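Local coordinates for methionine-binding lipoprotein MetQ (Bacillus subtilis subsp. subtilis, PDB 4GOT), which binds methionine and is thought to hand it to the membrane-bound permease of the MetNPQ ABC importer, with a further part in methionine sulfoxide transport, at residues L86-I91 and E197-N202; I63-Q68 and T111-E116; D104-I109 and E171-F176. One frame throughout, in Å; residues are numbered along the deposited sequence.

Contact 1. Residues L86-I91 and E197-N202. With MSE (selenomethionine), chain B.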
# COMPACT_ATOMS: atom_id res chain seq x y z
N LEU A 86 2.24 5.14 -6.44
CA LEU A 86 0.95 4.46 -6.34
C LEU A 86 1.11 2.94 -6.70
O LEU A 86 1.86 2.55 -7.64
CB LEU A 86 -0.06 5.17 -7.29
CG LEU A 86 -1.53 4.67 -7.31
CD1 LEU A 86 -2.17 4.73 -5.92
CD2 LEU A 86 -2.39 5.41 -8.36
N GLU A 87 0.37 2.09 -5.98
CA GLU A 87 0.27 0.65 -6.29
C GLU A 87 -1.21 0.28 -6.53
O GLU A 87 -1.91 -0.05 -5.60
CB GLU A 87 0.79 -0.18 -5.11
CG GLU A 87 2.27 -0.08 -4.85
CD GLU A 87 2.67 -0.72 -3.52
OE1 GLU A 87 2.02 -1.68 -3.04
OE2 GLU A 87 3.66 -0.23 -2.95
N PRO A 88 -1.70 0.37 -7.78
CA PRO A 88 -3.08 -0.09 -7.99
C PRO A 88 -3.33 -1.54 -7.47
O PRO A 88 -2.60 -2.49 -7.83
CB PRO A 88 -3.26 0.04 -9.50
CG PRO A 88 -2.37 1.19 -9.84
CD PRO A 88 -1.15 1.00 -8.99
N PHE A 89 -4.31 -1.64 -6.56
CA PHE A 89 -4.74 -2.86 -5.89
C PHE A 89 -5.19 -3.94 -6.89
O PHE A 89 -5.78 -3.65 -7.96
CB PHE A 89 -5.94 -2.49 -5.00
CG PHE A 89 -6.02 -3.19 -3.67
CD1 PHE A 89 -5.03 -4.02 -3.20
CD2 PHE A 89 -7.08 -2.90 -2.84
CE1 PHE A 89 -5.12 -4.62 -1.96
CE2 PHE A 89 -7.16 -3.48 -1.57
CZ PHE A 89 -6.17 -4.36 -1.13
N GLY A 90 -4.90 -5.18 -6.53
CA GLY A 90 -5.27 -6.34 -7.34
C GLY A 90 -6.16 -7.36 -6.62
O GLY A 90 -6.06 -7.58 -5.37
N ILE A 91 -7.03 -7.98 -7.44
CA ILE A 91 -7.77 -9.18 -7.10
C ILE A 91 -7.27 -10.36 -7.94
O ILE A 91 -7.04 -10.22 -9.15
CB ILE A 91 -9.28 -9.05 -7.33
CG1 ILE A 91 -9.82 -7.79 -6.61
CG2 ILE A 91 -9.96 -10.35 -6.88
CD1 ILE A 91 -11.18 -7.32 -7.08
N GLU A 197 -7.31 -2.17 -9.75
CA GLU A 197 -7.80 -0.82 -9.40
C GLU A 197 -7.50 0.26 -10.43
O GLU A 197 -6.38 0.38 -10.92
CB GLU A 197 -7.11 -0.38 -8.11
CG GLU A 197 -7.80 0.73 -7.35
CD GLU A 197 -7.06 1.14 -6.08
OE1 GLU A 197 -5.82 0.92 -5.99
OE2 GLU A 197 -7.72 1.71 -5.15
N SER A 198 -8.52 1.07 -10.73
CA SER A 198 -8.30 2.26 -11.52
C SER A 198 -7.26 3.22 -10.89
O SER A 198 -7.25 3.43 -9.67
CB SER A 198 -9.64 2.99 -11.70
OG SER A 198 -9.46 4.15 -12.48
N THR A 199 -6.37 3.76 -11.73
CA THR A 199 -5.44 4.83 -11.32
C THR A 199 -6.13 6.23 -11.21
O THR A 199 -5.53 7.13 -10.65
CB THR A 199 -4.20 4.94 -12.26
OG1 THR A 199 -4.59 5.39 -13.56
CG2 THR A 199 -3.50 3.59 -12.40
N LYS A 200 -7.37 6.37 -11.72
CA LYS A 200 -8.11 7.63 -11.65
C LYS A 200 -8.72 7.84 -10.27
O LYS A 200 -9.20 6.90 -9.67
CB LYS A 200 -9.27 7.68 -12.69
CG LYS A 200 -8.87 7.52 -14.16
CD LYS A 200 -10.05 7.71 -15.15
CE LYS A 200 -10.84 8.99 -14.87
NZ LYS A 200 -11.73 9.47 -15.97
N ASN A 201 -8.74 9.10 -9.81
CA ASN A 201 -9.45 9.48 -8.58
C ASN A 201 -8.99 8.62 -7.40
O ASN A 201 -9.78 8.22 -6.57
CB ASN A 201 -10.98 9.38 -8.80
CG ASN A 201 -11.80 10.25 -7.82
OD1 ASN A 201 -11.26 10.80 -6.86
ND2 ASN A 201 -13.10 10.37 -8.08
N ASN A 202 -7.70 8.31 -7.35
CA ASN A 202 -7.16 7.30 -6.42
C ASN A 202 -6.37 7.96 -5.28
O ASN A 202 -5.25 8.39 -5.50
CB ASN A 202 -6.25 6.32 -7.20
CG ASN A 202 -5.78 5.11 -6.37
OD1 ASN A 202 -5.53 5.20 -5.16
ND2 ASN A 202 -5.64 3.97 -7.05
N MSE B . 1.93 -0.63 -0.35
CA MSE B . 0.52 -0.90 0.05
C MSE B . -0.52 -0.44 -1.03
O MSE B . -0.40 0.68 -1.46
OXT MSE B . -1.49 -1.11 -1.47
CB MSE B . 0.23 -0.14 1.36
CG MSE B . -1.04 -0.52 2.06
SE MSE B . -1.44 0.64 3.61
CE MSE B . -0.05 -0.18 4.95

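Contact 2. Residues I63-Q68 and T111-E116. With MSE (selenomethionine), chain B.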
# COMPACT_ATOMS: atom_id res chain seq x y z
N ILE A 63 -2.04 7.69 2.93
CA ILE A 63 -2.57 8.65 3.91
C ILE A 63 -3.76 8.05 4.71
O ILE A 63 -3.79 8.19 5.93
CB ILE A 63 -2.93 10.03 3.26
CG1 ILE A 63 -1.68 10.80 2.82
CG2 ILE A 63 -3.84 10.89 4.17
CD1 ILE A 63 -1.95 11.79 1.69
N PRO A 64 -4.71 7.34 4.04
CA PRO A 64 -5.80 6.70 4.80
C PRO A 64 -5.26 5.71 5.86
O PRO A 64 -5.77 5.66 6.99
CB PRO A 64 -6.62 6.03 3.70
CG PRO A 64 -6.51 7.02 2.54
CD PRO A 64 -5.01 7.34 2.59
N TYR A 65 -4.21 4.97 5.52
CA TYR A 65 -3.66 4.04 6.49
C TYR A 65 -3.09 4.83 7.70
O TYR A 65 -3.31 4.46 8.85
CB TYR A 65 -2.60 3.15 5.87
CG TYR A 65 -2.18 2.04 6.83
CD1 TYR A 65 -1.16 2.22 7.71
CD2 TYR A 65 -2.83 0.80 6.82
CE1 TYR A 65 -0.79 1.23 8.61
CE2 TYR A 65 -2.47 -0.21 7.72
CZ TYR A 65 -1.44 0.02 8.61
OH TYR A 65 -1.00 -0.97 9.48
N LEU A 66 -2.31 5.87 7.41
CA LEU A 66 -1.69 6.73 8.43
C LEU A 66 -2.75 7.35 9.35
O LEU A 66 -2.62 7.31 10.57
CB LEU A 66 -0.81 7.83 7.78
CG LEU A 66 -0.16 8.79 8.82
CD1 LEU A 66 0.78 8.05 9.81
CD2 LEU A 66 0.56 9.93 8.10
N GLU A 67 -3.83 7.88 8.74
CA GLU A 67 -4.93 8.46 9.51
C GLU A 67 -5.61 7.51 10.47
O GLU A 67 -5.79 7.83 11.67
CB GLU A 67 -5.97 9.08 8.58
CG GLU A 67 -5.44 10.35 7.99
CD GLU A 67 -6.44 11.02 7.09
OE1 GLU A 67 -7.57 10.49 6.96
OE2 GLU A 67 -6.06 12.06 6.53
N GLN A 68 -5.95 6.33 9.96
CA GLN A 68 -6.46 5.25 10.82
C GLN A 68 -5.52 4.90 11.97
O GLN A 68 -5.96 4.67 13.10
CB GLN A 68 -6.71 3.95 10.00
CG GLN A 68 -7.26 2.77 10.82
CD GLN A 68 -8.66 3.02 11.40
OE1 GLN A 68 -9.44 3.80 10.86
NE2 GLN A 68 -8.98 2.33 12.48
N THR A 111 -8.40 -8.36 2.91
CA THR A 111 -7.36 -8.24 3.94
C THR A 111 -8.06 -7.67 5.17
O THR A 111 -9.18 -7.10 5.07
CB THR A 111 -6.12 -7.43 3.47
OG1 THR A 111 -6.30 -6.04 3.72
CG2 THR A 111 -5.79 -7.66 1.97
N ASN A 112 -7.41 -7.81 6.31
CA ASN A 112 -7.90 -7.29 7.59
C ASN A 112 -7.41 -5.84 7.87
O ASN A 112 -7.60 -5.33 8.97
CB ASN A 112 -7.57 -8.27 8.74
CG ASN A 112 -6.08 -8.35 9.05
OD1 ASN A 112 -5.28 -7.57 8.55
ND2 ASN A 112 -5.71 -9.30 9.91
N ASN A 113 -6.86 -5.17 6.85
CA ASN A 113 -6.41 -3.77 6.91
C ASN A 113 -7.64 -2.86 7.02
O ASN A 113 -8.31 -2.60 6.01
CB ASN A 113 -5.59 -3.48 5.62
CG ASN A 113 -4.87 -2.16 5.60
OD1 ASN A 113 -5.30 -1.16 6.19
ND2 ASN A 113 -3.76 -2.13 4.88
N VAL A 114 -7.95 -2.41 8.24
CA VAL A 114 -9.14 -1.61 8.51
C VAL A 114 -9.25 -0.41 7.56
O VAL A 114 -10.32 -0.17 6.98
CB VAL A 114 -9.16 -1.09 9.96
CG1 VAL A 114 -10.35 -0.16 10.18
CG2 VAL A 114 -9.14 -2.24 10.96
N ALA A 115 -8.13 0.33 7.41
CA ALA A 115 -8.05 1.49 6.52
C ALA A 115 -8.38 1.22 5.05
O ALA A 115 -8.82 2.13 4.32
CB ALA A 115 -6.66 2.10 6.62
N GLU A 116 -8.20 -0.02 4.60
CA GLU A 116 -8.43 -0.36 3.20
C GLU A 116 -9.76 -1.05 2.93
O GLU A 116 -9.97 -1.55 1.84
CB GLU A 116 -7.29 -1.23 2.67
CG GLU A 116 -5.99 -0.45 2.53
CD GLU A 116 -5.02 -1.08 1.55
OE1 GLU A 116 -4.95 -2.33 1.54
OE2 GLU A 116 -4.36 -0.31 0.79
N MSE B . 1.93 -0.63 -0.35
CA MSE B . 0.52 -0.90 0.05
C MSE B . -0.52 -0.44 -1.03
O MSE B . -0.40 0.68 -1.46
OXT MSE B . -1.49 -1.11 -1.47
CB MSE B . 0.23 -0.14 1.36
CG MSE B . -1.04 -0.52 2.06
SE MSE B . -1.44 0.64 3.61
CE MSE B . -0.05 -0.18 4.95

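Contact 3. Residues D104-I109 and E171-F176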
# COMPACT_ATOMS: atom_id res chain seq x y z
N ASP A 104 -23.13 -17.37 -7.17
CA ASP A 104 -23.81 -17.02 -5.91
C ASP A 104 -23.15 -17.71 -4.73
O ASP A 104 -22.78 -18.86 -4.85
CB ASP A 104 -25.30 -17.38 -5.93
CG ASP A 104 -26.16 -16.20 -6.30
OD1 ASP A 104 -25.81 -15.51 -7.29
OD2 ASP A 104 -27.16 -15.95 -5.60
N GLY A 105 -23.03 -17.00 -3.62
CA GLY A 105 -22.39 -17.52 -2.43
C GLY A 105 -20.88 -17.51 -2.44
O GLY A 105 -20.25 -17.98 -1.48
N ALA A 106 -20.28 -16.98 -3.51
CA ALA A 106 -18.83 -16.94 -3.62
C ALA A 106 -18.22 -16.24 -2.39
O ALA A 106 -18.85 -15.33 -1.80
CB ALA A 106 -18.39 -16.28 -4.93
N THR A 107 -17.04 -16.74 -2.00
CA THR A 107 -16.22 -16.22 -0.87
C THR A 107 -15.11 -15.30 -1.38
O THR A 107 -14.26 -15.70 -2.23
CB THR A 107 -15.47 -17.32 -0.10
OG1 THR A 107 -16.39 -18.19 0.54
CG2 THR A 107 -14.54 -16.69 0.97
N ILE A 108 -15.11 -14.08 -0.83
CA ILE A 108 -14.14 -13.03 -1.15
C ILE A 108 -13.21 -12.91 0.06
O ILE A 108 -13.68 -12.72 1.18
CB ILE A 108 -14.82 -11.67 -1.45
CG1 ILE A 108 -15.85 -11.79 -2.59
CG2 ILE A 108 -13.80 -10.61 -1.83
CD1 ILE A 108 -15.29 -12.25 -3.91
N ILE A 109 -11.91 -13.09 -0.18
CA ILE A 109 -10.89 -12.92 0.87
C ILE A 109 -10.37 -11.47 0.81
O ILE A 109 -9.52 -11.10 -0.03
CB ILE A 109 -9.69 -13.90 0.76
CG1 ILE A 109 -10.16 -15.34 0.50
CG2 ILE A 109 -8.76 -13.80 1.98
CD1 ILE A 109 -10.87 -16.00 1.67
N GLU A 171 -8.29 -20.73 -0.81
CA GLU A 171 -9.15 -20.60 0.37
C GLU A 171 -10.44 -19.84 0.08
O GLU A 171 -11.38 -19.89 0.86
CB GLU A 171 -8.46 -19.77 1.43
CG GLU A 171 -7.63 -20.53 2.39
CD GLU A 171 -6.75 -19.62 3.20
OE1 GLU A 171 -7.18 -18.54 3.72
OE2 GLU A 171 -5.59 -20.02 3.30
N GLY A 172 -10.44 -19.04 -0.96
CA GLY A 172 -11.67 -18.37 -1.35
C GLY A 172 -11.77 -18.41 -2.85
O GLY A 172 -10.91 -18.95 -3.52
N ASP A 173 -12.83 -17.83 -3.37
CA ASP A 173 -13.00 -17.72 -4.82
C ASP A 173 -12.16 -16.60 -5.50
O ASP A 173 -11.79 -16.71 -6.68
CB ASP A 173 -14.51 -17.58 -5.14
CG ASP A 173 -15.30 -18.83 -4.74
OD1 ASP A 173 -14.86 -19.94 -5.14
OD2 ASP A 173 -16.31 -18.73 -4.00
N ALA A 174 -11.90 -15.54 -4.74
CA ALA A 174 -11.19 -14.35 -5.20
C ALA A 174 -10.53 -13.74 -3.96
O ALA A 174 -11.05 -13.83 -2.83
CB ALA A 174 -12.15 -13.35 -5.87
N VAL A 175 -9.35 -13.16 -4.17
CA VAL A 175 -8.46 -12.72 -3.04
C VAL A 175 -7.80 -11.38 -3.35
O VAL A 175 -7.23 -11.20 -4.44
CB VAL A 175 -7.35 -13.78 -2.74
CG1 VAL A 175 -6.51 -13.29 -1.56
CG2 VAL A 175 -7.94 -15.16 -2.48
N PHE A 176 -7.91 -10.43 -2.40
CA PHE A 176 -7.21 -9.12 -2.50
C PHE A 176 -5.76 -9.26 -2.06
O PHE A 176 -5.50 -9.84 -1.01
CB PHE A 176 -7.88 -8.03 -1.67
CG PHE A 176 -9.19 -7.53 -2.26
CD1 PHE A 176 -10.38 -8.16 -1.95
CD2 PHE A 176 -9.22 -6.44 -3.10
CE1 PHE A 176 -11.60 -7.73 -2.49
CE2 PHE A 176 -10.44 -5.99 -3.64
CZ PHE A 176 -11.63 -6.63 -3.33

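Contact 1. Residues L86-I91 and E197-N202
F89 and E197 pair where two linkers run side by side between the lobes of this type 2 periplasmic-binding-protein fold: 86-91 leaves the six-stranded sheet for the five-stranded one, and 197-202 makes the return crossing. The pair is a worked example of a side chain doing backbone work. E197 N donates to F89 O at 2.8 Å, and F89 N answers, not to a carbonyl, but to E197 OE1 at 3.0 Å. For this, CG of E197 stands anti to the backbone N (chi1 -160°), and from there the extended chain carries OE1 to F89 N. The second bond is almost straight, yet the N-H arrives from above the carboxylate plane, 36° out of it. OE1 is gripped further by a salt bridge to R119 and by a weak bond from N202 ND2. Since R119 also binds the ligand, E197 is a second-shell residue, likely to help hold that guanidinium in place.

The F89 ring turns the other way, toward F176 and the helix 117-126, and only its CB rests on the E197 carboxylate. E87 likewise points away from 197-202: its OE1 receives the selenomethionine N at 2.9 Å, while OE2 bonds to H85. Next to it, P88 meets the other linker through two ring carbons, with CB 3.4 Å from E197 O and CG 3.7 Å from T199 CG2. At the far end L86 spreads both methyls against the amide of N202, the two side chains crossing at a slant. That amide is fixed in rotation, OD1 taking the N-H of Y204 and ND2 reaching S198 O at 3.1 Å; L86 CD1 sits 3.5 Å from N202 OD1.

Contact 2. Residues I63-Q68 and T111-E116
Y65 and A115 form the tight half of this contact, where the first turns of the helix 63-72 meet the loop leading into the helix 117-126. The A115 methyl presses into the helix surface, its CB 3.6 Å from Y65 CA, and also touches P64 O and Q68 CB. Beside it the amide of N113 stands at the rim of the Y65 ring, the two planes 84° apart, with OD1 only 3.2 Å from ring atom CD2. CG of Y65 is anti to the backbone N (chi1 -171°), and the ring beyond it lies under the ligand: the selenomethionine methyl CE sits over the ring centre, 3.4 Å above its plane. The selenium is 3.8 Å from N113 ND2. E116, at the N-cap position of the following helix, brings OE2 to 3.6 Å from the ligand CG; that oxygen is held by H62 and by a salt bridge to R119.

The solvent side is looser. There the bent chain of Q68 crosses V114 at about a right angle, and the contact is one of atoms in passing, NE2 lying 3.7 Å from V114 CG1. The polar partner of NE2 is E72, one helical turn on.

The two segments meet by packing, without hydrogen bonds between them, as suits two lobes meeting across the ligand cleft of a periplasmic-binding-protein fold, here with the methionine side-chain pocket set between them.

Contact 3. Residues D104-I109 and E171-F176
E171 comes first, its carbonyl oxygen lying against I109 CD1. At G172 the backbone passes close under the same isoleucine, G172 CA being 3.9 Å from I109 CD1, with too little room between the chains for a side chain here.

D173 binds T107 at two places. D173 N donates to T107 O at 2.8 Å, while D173 OD2 accepts from T107 N at 2.9 Å, on the anti side and 22° out of the carboxylate plane. The chi1 of -64° sets CG anti to the carbonyl carbon, beside the backbone N; OD2 beyond it also touches CA and CB of A106. An alanine in place of D173 would probably leave T107 N without its acceptor and let the start of the strand 107-111 move more freely.

From A174 on, the two chains run as neighbouring parallel strands of the five-stranded mixed sheet in one lobe of the type 2 periplasmic-binding-protein fold, their axes 21° apart. The A174 N-H adds only a weak second bond to T107 O, at 3.4 Å. A174 O makes the better bond, taking I109 N at 2.9 Å, and A174 CB meets I108 CD1.

V175 turns to the opposite face, where CG2 lies 3.7 Å from I109 CG1, the two side chains side by side and pointing the same way; the helix 163-168 packs on both. The V175 CA also makes a C-H...O contact with I109 O.

At F176 the pairing continues, F176 N bonding to I109 O at 2.9 Å and nearly straight. The ring presents its edge to that oxygen and to I108, with CE1 3.7 Å from I108 CG2, and meets M120 and M123 of the helix 117-126.

Followed from the N terminus, the chain opens contact 2 at 63-68, then contact 1 at 86-91 as it passes from the six-stranded sheet to the five-stranded one, then contact 3 at 104-109. Contact 2 closes first, at 111-116, after both of the others have opened, so its loop crosses theirs. Contact 3 closes next at 171-176, nested within contact 1, which closes last at 197-202 as the chain turns back toward the first lobe. Contact 3 thus knits one lobe, contact 1 pairs the two linkers, and contact 2 joins the lobes across the ligand, which contacts 1 and 2 both touch. I91 packs on F176, and F89 on E116.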